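Local coordinates for ScaE cell-surface anchored scaffoldin protein (Ruminococcus flavefaciens, PDB 2ZF9) that provides the type III cohesin module of a cell-surface scaffoldin, probably binding a dockerin and so anchoring the cellulosome to the bacterium, at residues 101-104 / 110-113; 147-152 / 174-179; 49-54 / 183-188; 92-95 / 99-102. All coordinates share one frame; numbering follows the deposited sequence.

Contact 1 (101-104 / 110-113)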
loop_
_atom_site.group_PDB
_atom_site.type_symbol
_atom_site.label_atom_id
_atom_site.label_comp_id
_atom_site.label_asym_id
_atom_site.label_seq_id
_atom_site.Cartn_x
_atom_site.Cartn_y
_atom_site.Cartn_z
ATOM N N LYS A 101 1.324 13.169 1.087
ATOM C CA LYS A 101 1.666 13.202 2.520
ATOM C C LYS A 101 1.595 11.823 3.169
ATOM O O LYS A 101 0.776 10.971 2.764
ATOM C CB LYS A 101 0.773 14.199 3.289
ATOM C CG LYS A 101 -0.701 13.912 3.177
ATOM C CD LYS A 101 -1.543 14.607 4.270
ATOM C CE LYS A 101 -2.947 13.942 4.333
ATOM N NZ LYS A 101 -3.947 14.682 5.168
ATOM N N ALA A 102 2.470 11.595 4.152
ATOM C CA ALA A 102 2.444 10.371 4.939
ATOM C C ALA A 102 2.358 10.775 6.401
ATOM O O ALA A 102 3.111 11.665 6.873
ATOM C CB ALA A 102 3.721 9.556 4.680
ATOM N N GLU A 103 1.461 10.129 7.131
ATOM C CA GLU A 103 1.241 10.536 8.504
ATOM C C GLU A 103 0.861 9.352 9.392
ATOM O O GLU A 103 0.437 8.282 8.897
ATOM C CB GLU A 103 0.184 11.632 8.546
ATOM C CG GLU A 103 -1.160 11.115 8.260
ATOM C CD GLU A 103 -2.240 12.189 8.250
ATOM O OE1 GLU A 103 -1.969 13.305 7.795
ATOM O OE2 GLU A 103 -3.376 11.897 8.688
ATOM N N ALA A 104 1.015 9.562 10.700
ATOM C CA ALA A 104 0.767 8.521 11.693
ATOM C C ALA A 104 -0.695 8.122 11.696
ATOM O O ALA A 104 -1.577 8.952 11.391
ATOM C CB ALA A 104 1.199 9.032 13.127
ATOM N N PHE A 110 0.034 3.233 9.149
ATOM C CA PHE A 110 0.152 4.643 8.786
ATOM C C PHE A 110 -0.726 4.948 7.563
ATOM O O PHE A 110 -1.213 4.058 6.869
ATOM C CB PHE A 110 1.644 5.068 8.585
ATOM C CG PHE A 110 2.345 4.376 7.437
ATOM C CD1 PHE A 110 2.928 3.104 7.614
ATOM C CD2 PHE A 110 2.443 4.993 6.183
ATOM C CE1 PHE A 110 3.583 2.437 6.583
ATOM C CE2 PHE A 110 3.115 4.343 5.117
ATOM C CZ PHE A 110 3.695 3.073 5.300
ATOM N N PHE A 111 -0.944 6.219 7.334
ATOM C CA PHE A 111 -1.841 6.657 6.281
ATOM C C PHE A 111 -1.056 7.466 5.273
ATOM O O PHE A 111 -0.200 8.302 5.645
ATOM C CB PHE A 111 -2.981 7.503 6.872
ATOM C CG PHE A 111 -3.913 8.095 5.826
ATOM C CD1 PHE A 111 -4.678 7.261 4.996
ATOM C CD2 PHE A 111 -4.047 9.472 5.705
ATOM C CE1 PHE A 111 -5.570 7.800 4.039
ATOM C CE2 PHE A 111 -4.915 10.039 4.775
ATOM C CZ PHE A 111 -5.688 9.224 3.949
ATOM N N THR A 112 -1.335 7.215 4.000
ATOM C CA THR A 112 -0.721 8.002 2.914
ATOM C C THR A 112 -1.824 8.598 2.061
ATOM O O THR A 112 -2.887 7.995 1.924
ATOM C CB THR A 112 0.172 7.123 2.004
ATOM O OG1 THR A 112 -0.644 6.103 1.371
ATOM C CG2 THR A 112 1.359 6.499 2.829
ATOM N N ALA A 113 -1.582 9.767 1.461
ATOM C CA ALA A 113 -2.610 10.433 0.622
ATOM C C ALA A 113 -1.909 11.203 -0.484
ATOM O O ALA A 113 -0.799 11.687 -0.297
ATOM C CB ALA A 113 -3.514 11.409 1.457
#
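The carbonyl oxygen Phe111 O is gripped twice from the other strand: Glu103 N donates to it at 2.9 Å, and the CA-H of Ala102 adds a weaker contact, Ala102 CA lying 3.4 Å from Phe111 O. Lys101 O repeats the pattern with the main-chain N of Ala113 at 3.0 Å and with the CA-H of Thr112. The returning bonds, Phe111 N to Glu103 O (N-H...O angle 177°) and Lys101 N to Ala113 O, complete two hydrogen-bonded pairs of an antiparallel beta hairpin, with the non-hydrogen-bonded pair Ala102 and Thr112 between them.

Lys101, Glu103, Phe111 and Ala113 share one face. With chi1 at 72°, Glu103 sends its extended chain alongside the Phe111 ring, bringing OE2 3.9 Å from Phe111 CD2, with carboxylate and ring planes 66° apart. Lys101 runs out over the small methyl of Ala113, its CE 3.9 Å from Ala113 CB. Its NZ forms a long, weak salt bridge with Glu103 OE1 at 3.6 Å. These long amphipathic chains suit a partly open face: their carbons cover the neighbours while their charged ends come near each other. An alanine in place of Glu103 would probably leave Lys101 NZ without this mate and uncover the CD2 side of Phe111.

Ala102 and Thr112 turn their small side chains to the other face, against Trp127 of strand 124-132, and Thr112 OG1 bonds to Leu69 O. Strand 109-115 also pairs with strand 66-73, where the Phe111 ring meets His70; Phe110 packs edge-to-face with Phe129.

Contact 2 (147-152 / 174-179)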
loop_
_atom_site.group_PDB
_atom_site.type_symbol
_atom_site.label_atom_id
_atom_site.label_comp_id
_atom_site.label_asym_id
_atom_site.label_seq_id
_atom_site.Cartn_x
_atom_site.Cartn_y
_atom_site.Cartn_z
ATOM N N VAL A 147 -2.274 -3.414 2.610
ATOM C CA VAL A 147 -3.241 -2.319 2.416
ATOM C C VAL A 147 -4.551 -2.718 3.062
ATOM O O VAL A 147 -5.037 -3.815 2.830
ATOM C CB VAL A 147 -3.519 -2.048 0.908
ATOM C CG1 VAL A 147 -4.626 -0.921 0.763
ATOM C CG2 VAL A 147 -2.195 -1.635 0.192
ATOM N N ALA A 148 -5.121 -1.827 3.867
ATOM C CA ALA A 148 -6.371 -2.112 4.575
ATOM C C ALA A 148 -7.425 -1.076 4.171
ATOM O O ALA A 148 -7.080 0.070 3.930
ATOM C CB ALA A 148 -6.129 -2.039 6.102
ATOM N N TYR A 149 -8.701 -1.470 4.167
ATOM C CA TYR A 149 -9.810 -0.599 3.799
ATOM C C TYR A 149 -10.785 -0.528 4.977
ATOM O O TYR A 149 -11.092 -1.539 5.605
ATOM C CB TYR A 149 -10.583 -1.142 2.537
ATOM C CG TYR A 149 -11.747 -0.233 2.195
ATOM C CD1 TYR A 149 -11.528 0.942 1.508
ATOM C CD2 TYR A 149 -13.058 -0.519 2.608
ATOM C CE1 TYR A 149 -12.547 1.842 1.245
ATOM C CE2 TYR A 149 -14.103 0.389 2.342
ATOM C CZ TYR A 149 -13.815 1.584 1.666
ATOM O OH TYR A 149 -14.802 2.495 1.345
ATOM N N GLN A 150 -11.318 0.656 5.253
ATOM C CA GLN A 150 -12.619 0.722 5.926
ATOM C C GLN A 150 -13.389 1.966 5.548
ATOM O O GLN A 150 -12.809 2.886 5.011
ATOM C CB GLN A 150 -12.491 0.607 7.436
ATOM C CG GLN A 150 -11.830 1.750 8.123
ATOM C CD GLN A 150 -11.106 1.264 9.362
ATOM O OE1 GLN A 150 -10.394 0.263 9.316
ATOM N NE2 GLN A 150 -11.296 1.958 10.480
ATOM N N SER A 151 -14.694 1.980 5.856
ATOM C CA SER A 151 -15.548 3.140 5.592
ATOM C C SER A 151 -15.149 4.240 6.563
ATOM O O SER A 151 -15.070 4.005 7.759
ATOM C CB SER A 151 -17.034 2.788 5.824
ATOM O OG SER A 151 -17.921 3.778 5.281
ATOM N N ARG A 152 -14.895 5.439 6.055
ATOM C CA ARG A 152 -14.437 6.541 6.909
ATOM C C ARG A 152 -15.079 7.841 6.461
ATOM O O ARG A 152 -15.457 7.986 5.281
ATOM C CB ARG A 152 -12.906 6.707 6.813
ATOM C CG ARG A 152 -12.118 5.433 7.095
ATOM C CD ARG A 152 -10.662 5.590 6.655
ATOM N NE ARG A 152 -9.849 4.422 6.983
ATOM C CZ ARG A 152 -9.253 4.243 8.165
ATOM N NH1 ARG A 152 -9.391 5.164 9.118
ATOM N NH2 ARG A 152 -8.510 3.160 8.384
ATOM N N TRP A 174 -12.538 -1.605 -8.223
ATOM C CA TRP A 174 -11.631 -2.680 -8.632
ATOM C C TRP A 174 -10.452 -2.749 -7.655
ATOM O O TRP A 174 -10.072 -3.826 -7.207
ATOM C CB TRP A 174 -11.099 -2.521 -10.091
ATOM C CG TRP A 174 -10.089 -3.609 -10.367
ATOM C CD1 TRP A 174 -8.746 -3.570 -10.122
ATOM C CD2 TRP A 174 -10.383 -4.940 -10.824
ATOM N NE1 TRP A 174 -8.177 -4.799 -10.438
ATOM C CE2 TRP A 174 -9.165 -5.653 -10.860
ATOM C CE3 TRP A 174 -11.568 -5.589 -11.214
ATOM C CZ2 TRP A 174 -9.090 -6.997 -11.260
ATOM C CZ3 TRP A 174 -11.505 -6.936 -11.628
ATOM C CH2 TRP A 174 -10.270 -7.613 -11.671
ATOM N N THR A 175 -9.851 -1.607 -7.365
ATOM C CA THR A 175 -8.616 -1.601 -6.586
ATOM C C THR A 175 -8.801 -2.304 -5.226
ATOM O O THR A 175 -8.018 -3.163 -4.849
ATOM C CB THR A 175 -8.195 -0.166 -6.328
ATOM O OG1 THR A 175 -7.791 0.404 -7.558
ATOM C CG2 THR A 175 -6.990 -0.084 -5.358
ATOM N N PHE A 176 -9.847 -1.936 -4.499
ATOM C CA PHE A 176 -9.995 -2.414 -3.140
ATOM C C PHE A 176 -10.677 -3.776 -3.066
ATOM O O PHE A 176 -10.599 -4.447 -2.026
ATOM C CB PHE A 176 -10.770 -1.386 -2.323
ATOM C CG PHE A 176 -9.955 -0.131 -2.012
ATOM C CD1 PHE A 176 -8.823 -0.214 -1.230
ATOM C CD2 PHE A 176 -10.357 1.114 -2.479
ATOM C CE1 PHE A 176 -8.052 0.945 -0.906
ATOM C CE2 PHE A 176 -9.605 2.297 -2.163
ATOM C CZ PHE A 176 -8.454 2.193 -1.376
ATOM N N THR A 177 -11.368 -4.190 -4.127
ATOM C CA THR A 177 -12.006 -5.533 -4.076
ATOM C C THR A 177 -11.191 -6.646 -4.734
ATOM O O THR A 177 -11.320 -7.843 -4.369
ATOM C CB THR A 177 -13.407 -5.581 -4.730
ATOM O OG1 THR A 177 -13.295 -5.244 -6.124
ATOM C CG2 THR A 177 -14.410 -4.664 -4.013
ATOM N N GLN A 178 -10.386 -6.279 -5.719
ATOM C CA GLN A 178 -9.643 -7.266 -6.506
ATOM C C GLN A 178 -8.172 -6.914 -6.786
ATOM O O GLN A 178 -7.389 -7.774 -7.221
ATOM C CB GLN A 178 -10.350 -7.503 -7.863
ATOM C CG GLN A 178 -11.809 -8.038 -7.768
ATOM C CD GLN A 178 -11.924 -9.381 -7.056
ATOM O OE1 GLN A 178 -10.961 -10.131 -6.956
ATOM N NE2 GLN A 178 -13.138 -9.690 -6.568
ATOM N N GLY A 179 -7.783 -5.664 -6.559
ATOM C CA GLY A 179 -6.484 -5.240 -7.080
ATOM C C GLY A 179 -5.409 -5.127 -6.022
ATOM O O GLY A 179 -4.420 -4.415 -6.228
#
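Tyr149, closing strand 142-149, and Phe176, toward the C-terminal end of the helix that begins at 166, bring their CA atoms to 7.2 Å, a spacing that leaves the join between 147-152 and 174-179 to side chains. Phe176 carries it from the helix. Its chi1 of -72° places CG anti to the carbonyl carbon and sends the ring out toward the strand. There Tyr149 CD1 sits over the centre of one face of the phenylalanine, 4.0 Å from Phe176 CG. The two side chains cross at about a right angle, but the rings meet obliquely, with planes at 48° and centroids 5.1 Å apart. Val147, two residues before Tyr149 and so on the same side of the strand, comes to the rim of the same ring, its CG1 near the ring plane and 4.2 Å from Phe176 CE1.

In this cohesin module, a beta-rich fold, the helix thus docks against a strand by inserting one aromatic side chain. Phenylalanine suits the place, being flat, wholly apolar and buried, with a face for the tyrosine and a rim for the valine. The main chain around Phe176 is tied by bonds that span it in sequence, Gln178 N to Trp174 O at 2.9 Å and Gly179 N to Thr175 O at 3.0 Å. Leu69 of strand 66-73 also touches Phe176, while Val147 packs on Ile36 and Ile180. Tyr149, partly exposed, turns its ring against Tyr18 as well.

Contact 3 (49-54 / 183-188)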
loop_
_atom_site.group_PDB
_atom_site.type_symbol
_atom_site.label_atom_id
_atom_site.label_comp_id
_atom_site.label_asym_id
_atom_site.label_seq_id
_atom_site.Cartn_x
_atom_site.Cartn_y
_atom_site.Cartn_z
ATOM N N ALA A 49 16.673 -6.491 11.523
ATOM C CA ALA A 49 16.842 -5.957 10.183
ATOM C C ALA A 49 15.892 -4.781 9.925
ATOM O O ALA A 49 14.723 -4.816 10.302
ATOM C CB ALA A 49 16.649 -7.028 9.152
ATOM N N LYS A 50 16.424 -3.722 9.332
ATOM C CA LYS A 50 15.620 -2.574 8.938
ATOM C C LYS A 50 15.390 -2.735 7.443
ATOM O O LYS A 50 16.326 -2.672 6.630
ATOM C CB LYS A 50 16.328 -1.276 9.252
ATOM C CG LYS A 50 16.326 -0.964 10.728
ATOM C CD LYS A 50 17.053 0.335 11.014
ATOM C CE LYS A 50 16.862 0.708 12.493
ATOM N NZ LYS A 50 17.633 1.944 12.861
ATOM N N VAL A 51 14.142 -3.028 7.092
ATOM C CA VAL A 51 13.836 -3.471 5.748
ATOM C C VAL A 51 13.104 -2.352 4.992
ATOM O O VAL A 51 12.051 -1.874 5.436
ATOM C CB VAL A 51 12.972 -4.787 5.768
ATOM C CG1 VAL A 51 12.727 -5.268 4.365
ATOM C CG2 VAL A 51 13.660 -5.898 6.575
ATOM N N THR A 52 13.631 -1.977 3.831
ATOM C CA THR A 52 12.927 -1.059 2.933
ATOM C C THR A 52 11.781 -1.765 2.216
ATOM O O THR A 52 11.985 -2.761 1.525
ATOM C CB THR A 52 13.888 -0.458 1.896
ATOM O OG1 THR A 52 14.851 0.328 2.599
ATOM C CG2 THR A 52 13.112 0.468 0.902
HETATM N N MSE A 53 10.569 -1.250 2.413
HETATM C CA MSE A 53 9.364 -1.800 1.791
HETATM C C MSE A 53 8.777 -0.782 0.821
HETATM O O MSE A 53 8.936 0.426 1.024
HETATM C CB MSE A 53 8.340 -2.125 2.888
HETATM C CG MSE A 53 8.854 -3.143 3.960
HETATM SE SE MSE A 53 9.110 -4.922 3.117
HETATM C CE MSE A 53 7.188 -5.460 3.066
ATOM N N GLU A 54 8.117 -1.270 -0.231
ATOM C CA GLU A 54 7.503 -0.416 -1.264
ATOM C C GLU A 54 6.050 -0.769 -1.527
ATOM O O GLU A 54 5.703 -1.944 -1.683
ATOM C CB GLU A 54 8.274 -0.529 -2.591
ATOM C CG GLU A 54 9.708 0.010 -2.489
ATOM C CD GLU A 54 10.575 -0.345 -3.678
ATOM O OE1 GLU A 54 10.359 -1.396 -4.346
ATOM O OE2 GLU A 54 11.480 0.466 -3.946
ATOM N N GLY A 183 1.806 -7.862 0.931
ATOM C CA GLY A 183 3.200 -8.223 1.062
ATOM C C GLY A 183 3.550 -8.742 2.437
ATOM O O GLY A 183 2.665 -9.042 3.271
ATOM N N TYR A 184 4.851 -8.881 2.676
ATOM C CA TYR A 184 5.342 -9.415 3.938
ATOM C C TYR A 184 6.847 -9.306 4.027
ATOM O O TYR A 184 7.537 -9.057 3.016
ATOM C CB TYR A 184 4.948 -10.904 4.103
ATOM C CG TYR A 184 5.283 -11.772 2.926
ATOM C CD1 TYR A 184 4.272 -12.238 2.071
ATOM C CD2 TYR A 184 6.610 -12.116 2.637
ATOM C CE1 TYR A 184 4.581 -13.043 0.969
ATOM C CE2 TYR A 184 6.934 -12.922 1.517
ATOM C CZ TYR A 184 5.914 -13.386 0.715
ATOM O OH TYR A 184 6.228 -14.157 -0.377
ATOM N N ILE A 185 7.344 -9.499 5.246
ATOM C CA ILE A 185 8.736 -9.833 5.464
ATOM C C ILE A 185 8.733 -11.249 6.047
ATOM O O ILE A 185 8.055 -11.507 7.046
ATOM C CB ILE A 185 9.419 -8.859 6.455
ATOM C CG1 ILE A 185 9.332 -7.416 5.936
ATOM C CG2 ILE A 185 10.904 -9.324 6.723
ATOM C CD1 ILE A 185 9.681 -6.342 7.016
ATOM N N GLN A 186 9.474 -12.156 5.438
ATOM C CA GLN A 186 9.569 -13.501 6.022
ATOM C C GLN A 186 11.023 -13.918 6.142
ATOM O O GLN A 186 11.891 -13.404 5.418
ATOM C CB GLN A 186 8.786 -14.520 5.200
ATOM C CG GLN A 186 9.362 -14.757 3.822
ATOM C CD GLN A 186 8.552 -15.795 3.080
ATOM O OE1 GLN A 186 7.592 -16.342 3.628
ATOM N NE2 GLN A 186 8.917 -16.058 1.830
ATOM N N VAL A 187 11.284 -14.813 7.088
ATOM C CA VAL A 187 12.649 -15.307 7.319
ATOM C C VAL A 187 12.746 -16.647 6.597
ATOM O O VAL A 187 11.921 -17.532 6.810
ATOM C CB VAL A 187 12.929 -15.498 8.822
ATOM C CG1 VAL A 187 14.406 -15.850 9.050
ATOM C CG2 VAL A 187 12.548 -14.249 9.615
ATOM N N GLU A 188 13.749 -16.786 5.737
ATOM C CA GLU A 188 13.979 -18.050 5.035
ATOM C C GLU A 188 13.946 -19.233 6.013
ATOM O O GLU A 188 14.565 -19.195 7.082
ATOM C CB GLU A 188 15.332 -18.010 4.297
ATOM C CG GLU A 188 15.516 -19.140 3.287
ATOM C CD GLU A 188 14.864 -18.846 1.946
ATOM O OE1 GLU A 188 13.829 -19.479 1.615
ATOM O OE2 GLU A 188 15.384 -17.966 1.223
#
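Strands 50-54 and 183-187, bearing Val51 and Ile185 toward each other, run nearly antiparallel at 164°, yet their axes come no closer than 9.0 Å. This is the spacing of layers packed through side chains, as in the beta sandwich of cohesin modules, rather than of hydrogen-bonded neighbours. The CA atoms of Val51 and Ile185 are 8.2 Å apart, and the gap is bridged by branched and flexible apolar groups.

Ile185 is the central residue. With CG1 anti to the carbonyl carbon (chi1 -58°) and CD1 carried on from there, it reaches Val51 tip to tip, its CD1 3.8 Å from Val51 CB and also close to both valine methyls. The inner part of the same branch serves a second partner: Ile185 CG1 lies 3.8 Å from SE of Met53, modelled as selenomethionine. Met53 comes to the isoleucine obliquely because its chain bends at chi2 and chi3. The bend carries its CE past Ile185 to the backbone, 3.6 Å from Tyr184 O. An unbranched, pliant side chain suits this role, filling space beside a stiffer isoleucine; the compact valine meets the isoleucine tip.

Strand 33-41 pairs with both partners, antiparallel with 50-58 and parallel with 180-187. On their other sides, strand 50-58 pairs with 124-132, where Phe129 touches Met53, and strand 180-187 with 142-149, whose Val145 reaches Met53 too.

Contact 4 (92-95 / 99-102)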
loop_
_atom_site.group_PDB
_atom_site.type_symbol
_atom_site.label_atom_id
_atom_site.label_comp_id
_atom_site.label_asym_id
_atom_site.label_seq_id
_atom_site.Cartn_x
_atom_site.Cartn_y
_atom_site.Cartn_z
ATOM N N ARG A 92 8.723 7.259 -7.487
ATOM C CA ARG A 92 8.539 7.690 -8.882
ATOM C C ARG A 92 7.115 7.674 -9.383
ATOM O O ARG A 92 6.771 8.503 -10.203
ATOM C CB ARG A 92 9.400 6.859 -9.842
ATOM C CG ARG A 92 10.850 7.290 -9.826
ATOM C CD ARG A 92 11.511 7.050 -11.180
ATOM N NE ARG A 92 11.632 8.312 -11.902
ATOM C CZ ARG A 92 11.153 8.547 -13.116
ATOM N NH1 ARG A 92 10.537 7.602 -13.813
ATOM N NH2 ARG A 92 11.324 9.740 -13.640
ATOM N N ALA A 93 6.287 6.730 -8.929
ATOM C CA ALA A 93 4.879 6.737 -9.344
ATOM C C ALA A 93 4.159 8.049 -8.984
ATOM O O ALA A 93 3.204 8.429 -9.648
ATOM C CB ALA A 93 4.131 5.539 -8.734
ATOM N N ALA A 94 4.574 8.694 -7.892
ATOM C CA ALA A 94 3.931 9.928 -7.422
ATOM C C ALA A 94 4.649 11.221 -7.847
ATOM O O ALA A 94 4.336 12.298 -7.346
ATOM C CB ALA A 94 3.749 9.883 -5.885
ATOM N N ARG A 95 5.611 11.114 -8.771
ATOM C CA ARG A 95 6.559 12.232 -9.034
ATOM C C ARG A 95 5.874 13.469 -9.575
ATOM O O ARG A 95 6.331 14.577 -9.322
ATOM C CB ARG A 95 7.702 11.813 -9.985
ATOM C CG ARG A 95 7.210 11.400 -11.376
ATOM C CD ARG A 95 8.385 10.904 -12.221
ATOM N NE ARG A 95 8.019 10.569 -13.602
ATOM C CZ ARG A 95 7.508 9.404 -13.988
ATOM N NH1 ARG A 95 7.256 8.428 -13.097
ATOM N NH2 ARG A 95 7.271 9.196 -15.269
ATOM N N LEU A 99 0.083 16.902 -4.527
ATOM C CA LEU A 99 -0.059 16.712 -3.068
ATOM C C LEU A 99 0.380 15.286 -2.708
ATOM O O LEU A 99 -0.085 14.297 -3.332
ATOM C CB LEU A 99 -1.520 16.897 -2.657
ATOM C CG LEU A 99 -1.905 16.419 -1.230
ATOM C CD1 LEU A 99 -1.106 17.112 -0.105
ATOM C CD2 LEU A 99 -3.422 16.560 -0.960
ATOM N N LYS A 100 1.269 15.167 -1.729
ATOM C CA LYS A 100 1.698 13.851 -1.223
ATOM C C LYS A 100 1.948 14.008 0.267
ATOM O O LYS A 100 2.709 14.896 0.680
ATOM C CB LYS A 100 3.006 13.394 -1.883
ATOM C CG LYS A 100 2.928 13.200 -3.381
ATOM C CD LYS A 100 4.239 12.774 -4.013
ATOM C CE LYS A 100 5.160 13.954 -4.306
ATOM N NZ LYS A 100 5.015 14.479 -5.682
ATOM N N LYS A 101 1.324 13.169 1.087
ATOM C CA LYS A 101 1.666 13.202 2.520
ATOM C C LYS A 101 1.595 11.823 3.169
ATOM O O LYS A 101 0.776 10.971 2.764
ATOM C CB LYS A 101 0.773 14.199 3.289
ATOM C CG LYS A 101 -0.701 13.912 3.177
ATOM C CD LYS A 101 -1.543 14.607 4.270
ATOM C CE LYS A 101 -2.947 13.942 4.333
ATOM N NZ LYS A 101 -3.947 14.682 5.168
ATOM N N ALA A 102 2.470 11.595 4.152
ATOM C CA ALA A 102 2.444 10.371 4.939
ATOM C C ALA A 102 2.358 10.775 6.401
ATOM O O ALA A 102 3.111 11.665 6.873
ATOM C CB ALA A 102 3.721 9.556 4.680
HETATM O O HOH W 1 6.877 16.847 -6.816
#
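Lys100 reaches from the start of strand 99-106 back to Ala94, tying the turn after a short 3-10 segment to the hairpin strand that follows. Its CB points toward the turn, and the chain runs on extended through CG to CD, which packs tightly at 3.5 Å from Ala94 CB. The bend at chi3 (-83°) brings CE alongside the carbonyl, 3.6 Å from Ala94 O, and a further bend at the last bond turns NZ onto that oxygen. At the tip, NZ donates to Ala94 O at 2.8 Å, from a position tilted 29° out of the carbonyl plane. Leu97 O takes a second bond from NZ, and a water 3.2 Å from Lys100 NZ accepts a third, in turn reaching Arg95 O weakly.

Lysine fits because its long chain spans the gap and its ammonium can serve several acceptors, while the small Ala94 lets the chain come close. A methionine in place of Lys100 is likely to leave Ala94 O and Leu97 O without their shared donor and the turn less firmly fastened to the strand. Behind the contact, Ala94 packs on Leu126 and Lys100 on Trp127, both of strand 124-132. Within the turn, Arg92 O accepts from Arg95 N and Arg95 NH1, which approach from opposite faces of its plane, and Arg92 NH1 lies over the centre of the Arg95 guanidinium.

From the N terminus, contact 3 opens first, at 49-54, and closes last, at 183-188, so the other three fall within its span. Contact 4 closes a short loop from 92-95 to 99-102. Contact 1 begins where that loop ends, the two sharing Lys101 and Ala102, and folds strand 99-106 back onto 109-115 as a hairpin. Contact 2 follows in series, from 147-152 to 174-179, bringing the helix to strand 142-149; none of the loops cross. Contacts 4 and 1 thus fasten the hairpin region, contact 2 the helix, and contact 3 two strands not paired with each other. Contacts 2 and 3 lie on opposite sides of the chain's centre, about 22 Å apart between centres.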